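Chitinase (Thermococcus chitonophagus, PDB 5XSW) probably hydrolyses chitin as an endo-acting chitinase and is seen here as its C-terminal part with a glycan bound. Local coordinates at residues P124-L129 / V431-D436; N425-D430 / R458-H463. One frame throughout, in Å; residues are numbered along the deposited sequence.

Interaction 1: residues P124-L129 / V431-D436; sequences PGNFTL and VKRAYD
R433 reaches F127 with its CG anti to the backbone N (chi1 -178°) and with the chain straight from CG to NE, while F127 has its CG between its own backbone N and carbonyl carbon (chi1 54°). The two side chains slide past each other in opposite directions: the ring runs toward helix 421-439 as the arginine runs out toward the loop. At its far end the guanidinium takes the loop backbone side-on, with two nitrogens on one oxygen. NE donates to F127 O at 2.7 Å, and NH2 donates to the same F127 O at 2.8 Å. The acceptor lies in the guanidinium plane; NE meets it in the carbonyl plane, whereas NH2 is tilted 34° from that plane. Two N-H groups on a single carbonyl fix the rotation of the guanidinium and would be expected to polarise the peptide. CA of N126 sits over one guanidinium face, 3.8 Å from R433 NE. Behind the polar end, the aliphatic shaft packs on the ring of the residue whose carbonyl it grips: R433 CD stands over the F127 ring in a CH-pi contact, 4.0 Å from the centroid. The ring and guanidinium planes are nearly perpendicular. The ring turns an edge to the helix backbone, F127 CZ lying 3.7 Å from A434 N, and CE1 also touches A434 CB. N126 is the centre of an inverse gamma turn, closed by a weak bond from F127 N to G125 O. The ring is buried further by W122, L132 and L437. This is a tertiary contact between a loop and a helix flank, in which an arginine binds a main-chain carbonyl and joins the loop between strand 98-104 and helix 136-139 to helix 421-439.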
loop_
_atom_site.group_PDB
_atom_site.type_symbol
_atom_site.label_atom_id
_atom_site.label_comp_id
_atom_site.label_asym_id
_atom_site.label_seq_id
_atom_site.Cartn_x
_atom_site.Cartn_y
_atom_site.Cartn_z
ATOM N N PRO A 124 11.800 34.291 -17.886
ATOM C CA PRO A 124 11.357 34.801 -16.589
ATOM C C PRO A 124 11.512 36.308 -16.484
ATOM O O PRO A 124 12.318 36.885 -17.214
ATOM C CB PRO A 124 12.294 34.119 -15.598
ATOM C CG PRO A 124 12.774 32.914 -16.290
ATOM C CD PRO A 124 12.795 33.209 -17.756
ATOM N N GLY A 125 10.767 36.920 -15.572
ATOM C CA GLY A 125 10.854 38.349 -15.299
ATOM C C GLY A 125 9.948 39.171 -16.185
ATOM O O GLY A 125 8.730 39.080 -16.143
ATOM N N ASN A 126 10.534 39.992 -17.036
ATOM C CA ASN A 126 9.710 40.986 -17.690
ATOM C C ASN A 126 9.248 40.547 -19.063
ATOM O O ASN A 126 9.354 41.300 -20.023
ATOM C CB ASN A 126 10.451 42.334 -17.744
ATOM C CG ASN A 126 10.526 43.010 -16.360
ATOM O OD1 ASN A 126 9.612 42.868 -15.517
ATOM N ND2 ASN A 126 11.618 43.735 -16.117
ATOM N N PHE A 127 8.682 39.344 -19.146
ATOM C CA PHE A 127 8.021 38.931 -20.368
ATOM C C PHE A 127 6.764 39.738 -20.639
ATOM O O PHE A 127 6.201 40.380 -19.748
ATOM C CB PHE A 127 7.650 37.430 -20.319
ATOM C CG PHE A 127 6.825 37.048 -19.094
ATOM C CD1 PHE A 127 5.444 37.119 -19.110
ATOM C CD2 PHE A 127 7.464 36.618 -17.922
ATOM C CE1 PHE A 127 4.686 36.743 -17.975
ATOM C CE2 PHE A 127 6.711 36.256 -16.787
ATOM C CZ PHE A 127 5.336 36.326 -16.825
ATOM N N THR A 128 6.290 39.669 -21.872
ATOM C CA THR A 128 5.110 40.420 -22.299
ATOM C C THR A 128 3.990 39.508 -22.751
ATOM O O THR A 128 4.180 38.297 -22.821
ATOM C CB THR A 128 5.469 41.361 -23.499
ATOM O OG1 THR A 128 5.648 40.556 -24.660
ATOM C CG2 THR A 128 6.778 42.097 -23.228
ATOM N N LEU A 129 2.852 40.075 -23.137
ATOM C CA LEU A 129 1.689 39.267 -23.512
ATOM C C LEU A 129 1.983 38.341 -24.690
ATOM O O LEU A 129 1.489 37.190 -24.750
ATOM C CB LEU A 129 0.493 40.167 -23.837
ATOM C CG LEU A 129 -0.849 39.535 -24.177
ATOM C CD1 LEU A 129 -1.293 38.672 -22.966
ATOM C CD2 LEU A 129 -1.918 40.572 -24.491
ATOM N N VAL A 431 4.193 33.931 -12.211
ATOM C CA VAL A 431 2.779 33.508 -12.289
ATOM C C VAL A 431 1.856 34.700 -12.128
ATOM O O VAL A 431 0.866 34.883 -12.859
ATOM C CB VAL A 431 2.471 32.437 -11.176
ATOM C CG1 VAL A 431 0.949 32.251 -10.977
ATOM C CG2 VAL A 431 3.197 31.098 -11.507
ATOM N N LYS A 432 2.159 35.539 -11.133
ATOM C CA LYS A 432 1.310 36.746 -10.951
ATOM C C LYS A 432 1.362 37.696 -12.148
ATOM O O LYS A 432 0.319 38.249 -12.610
ATOM C CB LYS A 432 1.717 37.516 -9.680
ATOM C CG LYS A 432 0.774 38.722 -9.451
ATOM C CD LYS A 432 0.823 39.229 -8.059
ATOM C CE LYS A 432 -0.347 40.203 -7.812
ATOM N NZ LYS A 432 -0.376 40.498 -6.340
ATOM N N ARG A 433 2.576 37.888 -12.675
ATOM C CA ARG A 433 2.696 38.730 -13.889
ATOM C C ARG A 433 1.917 38.140 -15.037
ATOM O O ARG A 433 1.199 38.850 -15.763
ATOM C CB ARG A 433 4.171 38.922 -14.303
ATOM C CG ARG A 433 4.314 39.844 -15.534
ATOM C CD ARG A 433 5.773 40.144 -15.876
ATOM N NE ARG A 433 5.906 40.897 -17.136
ATOM C CZ ARG A 433 5.893 42.229 -17.224
ATOM N NH1 ARG A 433 5.756 42.970 -16.128
ATOM N NH2 ARG A 433 6.027 42.820 -18.407
ATOM N N ALA A 434 2.005 36.810 -15.209
ATOM C CA ALA A 434 1.229 36.204 -16.295
ATOM C C ALA A 434 -0.279 36.357 -16.061
ATOM O O ALA A 434 -1.079 36.623 -16.980
ATOM C CB ALA A 434 1.635 34.662 -16.452
ATOM N N TYR A 435 -0.687 36.128 -14.816
ATOM C CA TYR A 435 -2.102 36.347 -14.483
ATOM C C TYR A 435 -2.566 37.810 -14.875
ATOM O O TYR A 435 -3.588 38.035 -15.544
ATOM C CB TYR A 435 -2.313 36.091 -12.989
ATOM C CG TYR A 435 -3.640 36.590 -12.521
ATOM C CD1 TYR A 435 -4.772 35.757 -12.577
ATOM C CD2 TYR A 435 -3.793 37.922 -12.073
ATOM C CE1 TYR A 435 -6.011 36.213 -12.194
ATOM C CE2 TYR A 435 -5.035 38.394 -11.703
ATOM C CZ TYR A 435 -6.136 37.538 -11.762
ATOM O OH TYR A 435 -7.378 37.981 -11.377
ATOM N N ASP A 436 -1.769 38.776 -14.444
ATOM C CA ASP A 436 -2.061 40.213 -14.727
ATOM C C ASP A 436 -2.203 40.455 -16.235
ATOM O O ASP A 436 -3.224 40.998 -16.680
ATOM C CB ASP A 436 -0.965 41.103 -14.117
ATOM C CG ASP A 436 -1.040 41.167 -12.613
ATOM O OD1 ASP A 436 -2.168 40.970 -12.102
ATOM O OD2 ASP A 436 0.013 41.394 -11.950
#

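Interaction 2: residues N425-D430 / R458-H463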
loop_
_atom_site.group_PDB
_atom_site.type_symbol
_atom_site.label_atom_id
_atom_site.label_comp_id
_atom_site.label_asym_id
_atom_site.label_seq_id
_atom_site.Cartn_x
_atom_site.Cartn_y
_atom_site.Cartn_z
ATOM N N ASN A 425 9.555 31.824 -4.884
ATOM C CA ASN A 425 9.167 33.240 -4.947
ATOM C C ASN A 425 9.319 33.798 -6.329
ATOM O O ASN A 425 8.440 34.511 -6.809
ATOM C CB ASN A 425 10.008 34.076 -3.966
ATOM C CG ASN A 425 9.691 33.751 -2.537
ATOM O OD1 ASN A 425 8.589 33.295 -2.228
ATOM N ND2 ASN A 425 10.653 33.964 -1.652
ATOM N N ALA A 426 10.429 33.467 -6.996
ATOM C CA ALA A 426 10.593 33.914 -8.389
ATOM C C ALA A 426 9.496 33.346 -9.289
ATOM O O ALA A 426 8.954 34.031 -10.184
ATOM C CB ALA A 426 11.972 33.519 -8.926
ATOM N N MET A 427 9.173 32.073 -9.063
ATOM C CA MET A 427 8.088 31.437 -9.823
ATOM C C MET A 427 6.765 32.198 -9.623
ATOM O O MET A 427 6.050 32.537 -10.584
ATOM C CB MET A 427 7.980 29.942 -9.406
ATOM C CG MET A 427 6.947 29.141 -10.235
ATOM S SD MET A 427 6.497 27.673 -9.267
ATOM C CE MET A 427 5.315 28.419 -8.190
ATOM N N MET A 428 6.431 32.491 -8.373
ATOM C CA MET A 428 5.170 33.148 -8.092
ATOM C C MET A 428 5.118 34.598 -8.641
ATOM O O MET A 428 4.071 35.029 -9.106
ATOM C CB MET A 428 4.908 33.107 -6.569
ATOM C CG MET A 428 4.485 31.689 -6.061
ATOM S SD MET A 428 3.140 30.912 -7.043
ATOM C CE MET A 428 1.786 32.047 -6.841
ATOM N N ARG A 429 6.245 35.338 -8.646
ATOM C CA ARG A 429 6.267 36.639 -9.387
ATOM C C ARG A 429 5.894 36.466 -10.873
ATOM O O ARG A 429 5.036 37.184 -11.411
ATOM C CB ARG A 429 7.656 37.320 -9.265
ATOM C CG ARG A 429 7.918 37.907 -7.867
ATOM C CD ARG A 429 9.144 38.846 -7.817
ATOM N NE ARG A 429 10.409 38.133 -8.030
ATOM C CZ ARG A 429 11.052 37.454 -7.078
ATOM N NH1 ARG A 429 10.566 37.393 -5.837
ATOM N NH2 ARG A 429 12.184 36.842 -7.364
ATOM N N ASP A 430 6.518 35.485 -11.547
ATOM C CA ASP A 430 6.156 35.191 -12.938
ATOM C C ASP A 430 4.691 34.787 -13.114
ATOM O O ASP A 430 4.017 35.228 -14.044
ATOM C CB ASP A 430 7.029 34.067 -13.490
ATOM C CG ASP A 430 8.440 34.529 -13.871
ATOM O OD1 ASP A 430 8.756 35.761 -13.799
ATOM O OD2 ASP A 430 9.227 33.637 -14.265
ATOM N N ARG A 458 2.134 26.434 -17.167
ATOM C CA ARG A 458 3.403 26.345 -17.920
ATOM C C ARG A 458 4.384 27.385 -17.441
ATOM O O ARG A 458 5.579 27.096 -17.266
ATOM C CB ARG A 458 3.133 26.521 -19.434
ATOM C CG ARG A 458 2.521 25.257 -19.999
ATOM C CD ARG A 458 2.101 25.310 -21.446
ATOM N NE ARG A 458 1.300 24.121 -21.714
ATOM C CZ ARG A 458 0.371 24.042 -22.639
ATOM N NH1 ARG A 458 0.122 25.074 -23.429
ATOM N NH2 ARG A 458 -0.347 22.941 -22.759
ATOM N N VAL A 459 3.869 28.589 -17.170
ATOM C CA VAL A 459 4.723 29.607 -16.567
ATOM C C VAL A 459 5.262 29.128 -15.264
ATOM O O VAL A 459 6.478 29.195 -15.028
ATOM C CB VAL A 459 3.965 30.914 -16.383
ATOM C CG1 VAL A 459 4.734 31.841 -15.453
ATOM C CG2 VAL A 459 3.763 31.535 -17.762
ATOM N N ALA A 460 4.392 28.600 -14.400
ATOM C CA ALA A 460 4.916 28.071 -13.127
ATOM C C ALA A 460 5.939 26.975 -13.363
ATOM O O ALA A 460 6.986 26.924 -12.690
ATOM C CB ALA A 460 3.743 27.518 -12.239
ATOM N N MET A 461 5.626 26.065 -14.297
ATOM C CA MET A 461 6.484 24.882 -14.462
ATOM C C MET A 461 7.836 25.142 -15.101
ATOM O O MET A 461 8.762 24.302 -15.004
ATOM C CB MET A 461 5.733 23.791 -15.277
ATOM C CG MET A 461 4.540 23.253 -14.414
ATOM S SD MET A 461 3.515 22.083 -15.322
ATOM C CE MET A 461 4.532 20.615 -15.249
ATOM N N LYS A 462 7.970 26.308 -15.738
ATOM C CA LYS A 462 9.291 26.747 -16.213
ATOM C C LYS A 462 10.241 26.778 -15.039
ATOM O O LYS A 462 11.425 26.650 -15.204
ATOM C CB LYS A 462 9.208 28.140 -16.864
ATOM C CG LYS A 462 8.556 28.183 -18.246
ATOM C CD LYS A 462 9.627 27.620 -19.280
ATOM C CE LYS A 462 9.165 27.657 -20.737
ATOM N NZ LYS A 462 10.161 26.948 -21.651
ATOM N N HIS A 463 9.746 26.981 -13.836
ATOM C CA HIS A 463 10.596 26.995 -12.656
ATOM C C HIS A 463 10.726 25.665 -11.923
ATOM O O HIS A 463 11.386 25.576 -10.938
ATOM C CB HIS A 463 10.155 28.065 -11.671
ATOM C CG HIS A 463 10.146 29.440 -12.236
ATOM N ND1 HIS A 463 11.087 30.380 -11.907
ATOM C CD2 HIS A 463 9.315 30.032 -13.111
ATOM C CE1 HIS A 463 10.834 31.492 -12.556
ATOM N NE2 HIS A 463 9.765 31.307 -13.295
#
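M427 and A460 bring the two backbones within 5.7 Å at their CA atoms, a close approach of helix 421-439 to helix 449-461, and V459 faces D430 at 6.8 Å, again CA to CA. Just past that close approach, H463 lays one face of its imidazole on the helix. M427 CA stands over the centre of the H463 ring, 3.6 Å from the centroid, in a CH-pi contact, and M427 CB rests against CG of the same ring. In the plane of the ring, at its edge, NE2 of H463 donates to OD2 of D430 over 2.6 Å with an N-H...O angle of 145°. The oxygen is met on its anti side and 33° out of the carboxylate plane. The other oxygen, D430 OD1, accepts from G125 N, so both carboxylate oxygens of this buried aspartate have partners; the negative charge may favour a protonated imidazole. An alanine in place of H463 would probably leave D430 OD2 without this donor and open a gap over the M427 backbone. M427 sets CG anti to the backbone N (chi1 -175°), 3.3 Å from A460 O; the chain then bends at chi3, with SD 4.1 Å from A460 CB. V459 completes the interface with CG1 against CB of D430. W464 touches M427, and W122 and P124, of the loop after strand 98-104, touch D430, while helix 399-412 packs on both helices through F406, which meets M428 and A460.

In the fold
Helix 421-439 serves both contacts, each using a successive part of it, and their centres are only 9 Å apart. Interaction 2 is the more deeply buried, a helix-helix interface close in sequence; interaction 1 is partly buried and brings in a loop some 300 residues earlier in the chain. Their chemistry follows their places. Toward the surface, an arginine grips a neutral carbonyl; in the buried interface, an imidazole meets a carboxylate amid apolar contacts. D430 of interaction 2 also reaches the loop of interaction 1, its O lying 3.3 Å from F127 CZ; separately, V431 CG2 packs 3.7 Å from A460 CB. Both contacts lie away from the glycan-binding residues, within the helical part of the chain.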